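Local structure of chorismate synthase (Aquifex aeolicus, 1Q1L) at residues A[29-35]-A[73-77]; A[155-159]-A[384-388]; A[238-244]-A[310-314]. The protein probably catalyses the FMNH2-dependent anti-1,4-elimination of phosphate from 5-enolpyruvylshikimate-3-phosphate to give chorismate, the last step of the shared route to aromatic amino acids. All blocks are in the same frame, centred on the assembly; numbering follows the deposited sequence.

Interaction 1: A[29-35]-A[73-77]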
loop_
_atom_site.group_PDB
_atom_site.type_symbol
_atom_site.label_atom_id
_atom_site.label_comp_id
_atom_site.label_asym_id
_atom_site.label_seq_id
_atom_site.Cartn_x
_atom_site.Cartn_y
_atom_site.Cartn_z
ATOM N N ILE A 29 3.643 14.754 6.828
ATOM C CA ILE A 29 4.624 15.622 7.487
ATOM C C ILE A 29 4.010 16.054 8.814
ATOM O O ILE A 29 2.877 16.515 8.850
ATOM C CB ILE A 29 4.951 16.869 6.646
ATOM C CG1 ILE A 29 5.554 16.445 5.301
ATOM C CG2 ILE A 29 5.957 17.743 7.393
ATOM C CD1 ILE A 29 6.952 15.867 5.405
ATOM N N PRO A 30 4.748 15.901 9.923
ATOM C CA PRO A 30 4.203 16.290 11.229
ATOM C C PRO A 30 3.768 17.742 11.321
ATOM O O PRO A 30 4.193 18.589 10.527
ATOM C CB PRO A 30 5.342 15.975 12.192
ATOM C CG PRO A 30 6.068 14.845 11.495
ATOM C CD PRO A 30 6.093 15.321 10.069
ATOM N N ALA A 31 2.918 18.012 12.306
ATOM C CA ALA A 31 2.409 19.353 12.561
ATOM C C ALA A 31 3.459 20.193 13.276
ATOM O O ALA A 31 4.326 19.660 13.970
ATOM C CB ALA A 31 1.150 19.276 13.433
ATOM N N ASN A 32 3.364 21.508 13.099
ATOM C CA ASN A 32 4.251 22.470 13.739
ATOM C C ASN A 32 5.619 22.628 13.086
ATOM O O ASN A 32 6.563 23.101 13.717
ATOM C CB ASN A 32 4.406 22.131 15.230
ATOM C CG ASN A 32 3.081 22.209 15.989
ATOM O OD1 ASN A 32 2.965 21.722 17.115
ATOM N ND2 ASN A 32 2.080 22.829 15.373
ATOM N N LEU A 33 5.720 22.229 11.823
ATOM C CA LEU A 33 6.961 22.377 11.069
ATOM C C LEU A 33 6.884 23.706 10.323
ATOM O O LEU A 33 5.971 23.923 9.528
ATOM C CB LEU A 33 7.115 21.260 10.033
ATOM C CG LEU A 33 8.278 21.473 9.048
ATOM C CD1 LEU A 33 9.600 21.220 9.772
ATOM C CD2 LEU A 33 8.144 20.542 7.841
ATOM N N PRO A 34 7.830 24.621 10.578
ATOM C CA PRO A 34 7.779 25.902 9.862
ATOM C C PRO A 34 7.934 25.626 8.367
ATOM O O PRO A 34 8.862 24.928 7.965
ATOM C CB PRO A 34 8.977 26.661 10.424
ATOM C CG PRO A 34 9.124 26.088 11.814
ATOM C CD PRO A 34 8.900 24.615 11.589
ATOM N N LEU A 35 7.034 26.163 7.547
ATOM C CA LEU A 35 7.101 25.950 6.101
ATOM C C LEU A 35 6.592 27.174 5.344
ATOM O O LEU A 35 5.538 27.716 5.670
ATOM C CB LEU A 35 6.266 24.725 5.704
ATOM C CG LEU A 35 6.254 24.311 4.223
ATOM C CD1 LEU A 35 7.649 23.857 3.794
ATOM C CD2 LEU A 35 5.261 23.179 4.012
ATOM N N GLY A 73 2.508 30.147 9.056
ATOM C CA GLY A 73 3.859 29.669 8.828
ATOM C C GLY A 73 4.199 28.260 9.281
ATOM O O GLY A 73 5.326 27.810 9.083
ATOM N N LYS A 74 3.243 27.555 9.878
ATOM C CA LYS A 74 3.506 26.200 10.355
ATOM C C LYS A 74 2.534 25.166 9.796
ATOM O O LYS A 74 1.383 25.487 9.484
ATOM C CB LYS A 74 3.444 26.163 11.883
ATOM C CG LYS A 74 4.512 26.981 12.584
ATOM C CD LYS A 74 4.399 26.820 14.093
ATOM C CE LYS A 74 5.479 27.602 14.826
ATOM N NZ LYS A 74 5.373 29.075 14.587
ATOM N N THR A 75 3.003 23.923 9.680
ATOM C CA THR A 75 2.166 22.841 9.175
ATOM C C THR A 75 1.102 22.505 10.220
ATOM O O THR A 75 1.371 22.519 11.425
ATOM C CB THR A 75 2.990 21.562 8.893
ATOM O OG1 THR A 75 3.696 21.186 10.079
ATOM C CG2 THR A 75 3.991 21.793 7.762
ATOM N N LEU A 76 -0.102 22.197 9.755
ATOM C CA LEU A 76 -1.204 21.855 10.652
ATOM C C LEU A 76 -1.176 20.370 10.974
ATOM O O LEU A 76 -1.614 19.944 12.047
ATOM C CB LEU A 76 -2.531 22.205 9.985
ATOM C CG LEU A 76 -2.763 23.696 9.709
ATOM C CD1 LEU A 76 -3.939 23.882 8.766
ATOM C CD2 LEU A 76 -3.001 24.415 11.025
ATOM N N GLY A 77 -0.638 19.590 10.039
ATOM C CA GLY A 77 -0.579 18.150 10.202
ATOM C C GLY A 77 -1.520 17.531 9.181
ATOM O O GLY A 77 -1.518 16.319 8.958
HETATM O O HOH W 1 0.534 14.637 9.331
#
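Gly73, at the turn of the short hairpin 70-71/74-75, opens the contact: its positive phi of 77° favours glycine, and its carbonyl O accepts from Leu35 N at 2.8 Å while resting 3.2 Å from Pro34 CA. Lys74 forms a single beta bridge with Pro34; its CA lies 3.5 Å from Leu33 O in a CA-H...O contact. Thr75 is the hub. Its N donates to Leu33 O (3.0 Å) and its O receives Asn32 N (2.8 Å), while in the p rotamer its OG1 donates to Pro30 O (2.7 Å) and accepts from Leu33 N (2.9 Å). The hydroxyl thus fills the concave side of the loop between strand 21-27 and helix 37-48, which packs on the hairpin beside the antiparallel sheet containing strand 21-27. Asn32, in the left-handed region (79/20), bends the chain here. Thr75 CG2 approaches Leu35 CD2 at 4.2 Å. CB of Leu76 points away from 29-35 and its side chain packs on Arg71, but Ala31 CB touches Leu76 O at 3.2 Å. Gly77 CA packs on Ala31 CB at 3.8 Å. Water 1 sits 2.7 Å from Gly77 O and 3.0 Å from Ile29 O.

Interaction 2: A[155-159]-A[384-388]; sequences FLSEF and MEEVK
A selenium atom meets an aromatic edge here: SE of Met384, a selenomethionine, lies 4.8 Å from the Phe155 ring centroid and 83° off the ring normal, a Met-aromatic contact with SE 3.6 Å from Phe155 CE1. Residues 384-388 are helical, with Lys388 N bonded to Met384 O at 2.9 Å. Residues 155-159 start helical and finish in tighter turns, Glu158 N to Phe155 O 3.2 Å and Phe159 N to Leu156 O 3.0 Å. The backbones stay apart, Phe159 CA to Lys388 CA at 7.1 Å being the nearest pair, so side chains bridge the gap. Phe155 (chi1 t) and Phe159 (chi1 m) reach across; Phe159 CZ touches Val387 CG1 (3.4 Å) and Met384 CE (3.7 Å), the m, m, m side chain of Met384 bringing SE and CE toward the two rings. At the more exposed margin, Glu158 OE1 and Lys388 NZ form a salt bridge at a long 3.4 Å; water 2 lies 2.9 Å from each of these two atoms. Leu376 and Leu379 of helix 356-379 pack on Phe155 and Val387 respectively. The C-terminal end of helix 142-157, with the residues that follow, thus packs on the start of helix 384-399 in the beta-alpha-beta sandwich.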
loop_
_atom_site.group_PDB
_atom_site.type_symbol
_atom_site.label_atom_id
_atom_site.label_comp_id
_atom_site.label_asym_id
_atom_site.label_seq_id
_atom_site.Cartn_x
_atom_site.Cartn_y
_atom_site.Cartn_z
ATOM N N PHE A 155 11.789 19.407 6.469
ATOM C CA PHE A 155 11.561 18.480 7.573
ATOM C C PHE A 155 12.883 17.874 8.070
ATOM O O PHE A 155 13.163 17.858 9.269
ATOM C CB PHE A 155 10.613 17.359 7.125
ATOM C CG PHE A 155 10.486 16.241 8.123
ATOM C CD1 PHE A 155 9.853 16.447 9.348
ATOM C CD2 PHE A 155 11.039 14.991 7.853
ATOM C CE1 PHE A 155 9.777 15.420 10.291
ATOM C CE2 PHE A 155 10.968 13.961 8.786
ATOM C CZ PHE A 155 10.337 14.175 10.010
ATOM N N LEU A 156 13.695 17.390 7.137
ATOM C CA LEU A 156 14.976 16.762 7.461
ATOM C C LEU A 156 15.986 17.698 8.111
ATOM O O LEU A 156 16.767 17.284 8.972
ATOM C CB LEU A 156 15.614 16.176 6.203
ATOM C CG LEU A 156 14.992 14.924 5.594
ATOM C CD1 LEU A 156 15.702 14.597 4.287
ATOM C CD2 LEU A 156 15.101 13.767 6.574
ATOM N N SER A 157 15.985 18.955 7.680
ATOM C CA SER A 157 16.911 19.933 8.229
ATOM C C SER A 157 16.665 20.175 9.713
ATOM O O SER A 157 17.574 20.587 10.431
ATOM C CB SER A 157 16.810 21.252 7.456
ATOM O OG SER A 157 15.504 21.789 7.529
ATOM N N GLU A 158 15.445 19.918 10.179
ATOM C CA GLU A 158 15.123 20.117 11.590
ATOM C C GLU A 158 15.919 19.139 12.442
ATOM O O GLU A 158 16.071 19.334 13.654
ATOM C CB GLU A 158 13.627 19.894 11.852
ATOM C CG GLU A 158 12.694 20.871 11.155
ATOM C CD GLU A 158 12.876 22.303 11.624
ATOM O OE1 GLU A 158 13.000 22.523 12.849
ATOM O OE2 GLU A 158 12.881 23.211 10.769
ATOM N N PHE A 159 16.410 18.075 11.816
ATOM C CA PHE A 159 17.192 17.081 12.539
ATOM C C PHE A 159 18.664 17.222 12.171
ATOM O O PHE A 159 19.476 16.372 12.510
ATOM C CB PHE A 159 16.712 15.669 12.204
ATOM C CG PHE A 159 15.239 15.467 12.410
ATOM C CD1 PHE A 159 14.335 15.783 11.404
ATOM C CD2 PHE A 159 14.752 15.007 13.630
ATOM C CE1 PHE A 159 12.961 15.647 11.610
ATOM C CE2 PHE A 159 13.384 14.868 13.848
ATOM C CZ PHE A 159 12.486 15.189 12.833
HETATM N N MSE A 384 6.224 17.935 15.442
HETATM C CA MSE A 384 7.675 18.072 15.513
HETATM C C MSE A 384 8.330 17.868 16.871
HETATM O O MSE A 384 9.392 17.251 16.963
HETATM C CB MSE A 384 8.091 19.423 14.934
HETATM C CG MSE A 384 7.844 19.543 13.436
HETATM SE SE MSE A 384 8.608 18.073 12.409
HETATM C CE MSE A 384 10.459 18.270 12.957
ATOM N N GLU A 385 7.708 18.390 17.920
ATOM C CA GLU A 385 8.241 18.249 19.268
ATOM C C GLU A 385 8.382 16.763 19.620
ATOM O O GLU A 385 9.370 16.335 20.216
ATOM C CB GLU A 385 7.300 18.928 20.269
ATOM C CG GLU A 385 7.116 20.449 20.090
ATOM C CD GLU A 385 6.464 20.869 18.761
ATOM O OE1 GLU A 385 5.373 20.361 18.405
ATOM O OE2 GLU A 385 7.056 21.739 18.076
ATOM N N GLU A 386 7.377 15.984 19.237
ATOM C CA GLU A 386 7.329 14.546 19.505
ATOM C C GLU A 386 8.405 13.771 18.727
ATOM O O GLU A 386 9.117 12.931 19.287
ATOM C CB GLU A 386 5.930 14.042 19.133
ATOM C CG GLU A 386 5.656 12.583 19.382
ATOM C CD GLU A 386 4.183 12.251 19.179
ATOM O OE1 GLU A 386 3.676 12.385 18.037
ATOM O OE2 GLU A 386 3.532 11.865 20.174
ATOM N N VAL A 387 8.515 14.061 17.436
ATOM C CA VAL A 387 9.487 13.398 16.579
ATOM C C VAL A 387 10.922 13.751 16.981
ATOM O O VAL A 387 11.790 12.882 17.026
ATOM C CB VAL A 387 9.260 13.784 15.099
ATOM C CG1 VAL A 387 10.229 13.029 14.204
ATOM C CG2 VAL A 387 7.824 13.475 14.701
ATOM N N LYS A 388 11.165 15.022 17.277
ATOM C CA LYS A 388 12.503 15.465 17.676
ATOM C C LYS A 388 12.970 14.795 18.960
ATOM O O LYS A 388 14.145 14.473 19.107
ATOM C CB LYS A 388 12.534 16.977 17.868
ATOM C CG LYS A 388 12.449 17.781 16.582
ATOM C CD LYS A 388 12.446 19.262 16.913
ATOM C CE LYS A 388 12.250 20.110 15.676
ATOM N NZ LYS A 388 12.198 21.553 16.030
HETATM O O HOH W 2 10.392 21.930 13.850
#

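Interaction 3: A[238-244]-A[310-314]; sequences VPPGLGS and GITNG
A short beta hairpin, 307-308/311-312, docks into the concave side of a proline- and glycine-rich bend that follows strand 229-236 of an antiparallel sheet of the sandwich. Thr312 is the centre of the contact. It lies in extended conformation (-67/150) with CB toward the bend, and chi1 p sets OG1 to donate to Pro239 O at 2.8 Å and accept from Leu242 N at 2.9 Å. Its backbone is held as well: Thr312 N donates to Leu242 O (3.0 Å) and Thr312 O accepts from Gly241 N (3.3 Å), with Pro240 CA also 3.3 Å from that oxygen. Its CG2 meets Val238 CG1 at 4.1 Å. Ile311, also extended (-122/149; chi1 m, chi2 t), places CG2 3.4 Å from Gly241 CA, CG1 3.9 Å from Ser244 CA, and its own CA 3.4 Å from Leu242 O. The bend turns at Gly241 (108/-8), while Gly243 (83/177) passes Ile311 with 4.9 Å between CA atoms; a CB on Gly243 would clash with Gly310 O. Lys124 of the fourth subunit donates to Gly241 O, and Tyr125 of that subunit bonds Ser244 OG, so the bend also belongs to a subunit interface. Leu375 and Lys378 of helix 356-379 lie against Leu242. Gly314 (104/-21) ends the contact, its CA 3.8 Å from Pro240 CG, where any CB would clash, and 3.1 Å from Val238 O in a CA-H...O contact. Water 3 donates to Val238 O at 3.0 Å and to Gly314 O at 2.7 Å.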
loop_
_atom_site.group_PDB
_atom_site.type_symbol
_atom_site.label_atom_id
_atom_site.label_comp_id
_atom_site.label_asym_id
_atom_site.label_seq_id
_atom_site.Cartn_x
_atom_site.Cartn_y
_atom_site.Cartn_z
ATOM N N VAL A 238 22.753 11.423 8.606
ATOM C CA VAL A 238 21.653 10.480 8.684
ATOM C C VAL A 238 22.095 9.433 9.699
ATOM O O VAL A 238 23.160 8.833 9.562
ATOM C CB VAL A 238 21.390 9.808 7.320
ATOM C CG1 VAL A 238 20.294 8.753 7.452
ATOM C CG2 VAL A 238 20.986 10.861 6.297
ATOM N N PRO A 239 21.292 9.213 10.746
ATOM C CA PRO A 239 21.664 8.222 11.756
ATOM C C PRO A 239 21.587 6.802 11.206
ATOM O O PRO A 239 20.967 6.561 10.170
ATOM C CB PRO A 239 20.639 8.464 12.859
ATOM C CG PRO A 239 19.411 8.831 12.070
ATOM C CD PRO A 239 19.969 9.798 11.042
ATOM N N PRO A 240 22.221 5.843 11.897
ATOM C CA PRO A 240 22.214 4.443 11.476
ATOM C C PRO A 240 20.852 3.898 11.869
ATOM O O PRO A 240 20.249 4.396 12.813
ATOM C CB PRO A 240 23.308 3.804 12.338
ATOM C CG PRO A 240 24.075 4.957 12.903
ATOM C CD PRO A 240 23.047 6.015 13.100
ATOM N N GLY A 241 20.367 2.885 11.165
ATOM C CA GLY A 241 19.089 2.310 11.541
ATOM C C GLY A 241 17.892 2.573 10.654
ATOM O O GLY A 241 16.839 1.988 10.884
ATOM N N LEU A 242 18.026 3.447 9.663
ATOM C CA LEU A 242 16.908 3.724 8.770
ATOM C C LEU A 242 16.858 2.639 7.706
ATOM O O LEU A 242 17.899 2.173 7.231
ATOM C CB LEU A 242 17.053 5.099 8.119
ATOM C CG LEU A 242 17.127 6.295 9.075
ATOM C CD1 LEU A 242 16.885 7.568 8.273
ATOM C CD2 LEU A 242 16.073 6.169 10.176
ATOM N N GLY A 243 15.647 2.246 7.322
ATOM C CA GLY A 243 15.501 1.182 6.351
ATOM C C GLY A 243 15.606 -0.086 7.168
ATOM O O GLY A 243 15.840 -0.012 8.372
ATOM N N SER A 244 15.448 -1.249 6.548
ATOM C CA SER A 244 15.526 -2.494 7.299
ATOM C C SER A 244 15.874 -3.673 6.414
ATOM O O SER A 244 15.592 -3.675 5.223
ATOM C CB SER A 244 14.197 -2.772 8.008
ATOM O OG SER A 244 14.246 -3.996 8.727
ATOM N N GLY A 310 21.023 -3.134 3.717
ATOM C CA GLY A 310 19.681 -2.585 3.685
ATOM C C GLY A 310 19.388 -1.506 4.713
ATOM O O GLY A 310 18.304 -0.927 4.711
ATOM N N ILE A 311 20.355 -1.221 5.579
ATOM C CA ILE A 311 20.173 -0.210 6.615
ATOM C C ILE A 311 21.229 0.893 6.502
ATOM O O ILE A 311 22.356 0.626 6.076
ATOM C CB ILE A 311 20.277 -0.860 8.016
ATOM C CG1 ILE A 311 19.278 -2.018 8.134
ATOM C CG2 ILE A 311 20.002 0.160 9.088
ATOM C CD1 ILE A 311 19.478 -2.868 9.384
ATOM N N THR A 312 20.868 2.125 6.881
ATOM C CA THR A 312 21.822 3.231 6.837
ATOM C C THR A 312 22.946 3.028 7.855
ATOM O O THR A 312 22.732 2.432 8.922
ATOM C CB THR A 312 21.158 4.597 7.107
ATOM O OG1 THR A 312 20.394 4.539 8.317
ATOM C CG2 THR A 312 20.257 4.986 5.939
ATOM N N ASN A 313 24.118 3.568 7.503
ATOM C CA ASN A 313 25.379 3.480 8.257
ATOM C C ASN A 313 25.709 4.544 9.289
ATOM O O ASN A 313 26.442 4.294 10.242
ATOM C CB ASN A 313 26.558 3.488 7.269
ATOM C CG ASN A 313 27.259 2.179 7.214
ATOM O OD1 ASN A 313 28.211 1.997 6.455
ATOM N ND2 ASN A 313 26.796 1.241 8.028
ATOM N N GLY A 314 25.212 5.745 9.068
ATOM C CA GLY A 314 25.549 6.829 9.954
ATOM C C GLY A 314 26.545 7.615 9.130
ATOM O O GLY A 314 26.772 8.789 9.383
HETATM O O HOH W 3 25.327 10.561 10.812
#

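In the fold
Interactions 1 and 3 repeat one design at centres 25 Å apart: a hairpin threonine, Thr75 or Thr312, sits inside a proline-led bend after a sheet strand, and a water lies at the far end. The match suggests related halves of the sandwich; one difference is that Ser244 N and Gly310 O, unlike Leu35 N and Gly73 O, are not bonded. Interaction 2 is packed against interaction 1 (centres 10 Å apart), where Pro30 CD meets Phe155 CE1 at 3.7 Å and Met384 N probably bonds Ala31 O at 3.0 Å. Interaction 3, nested in the loop closed by interaction 2, stays about 7 Å from it between nearest atoms. All three lie away from the predicted FMN and NADP sites.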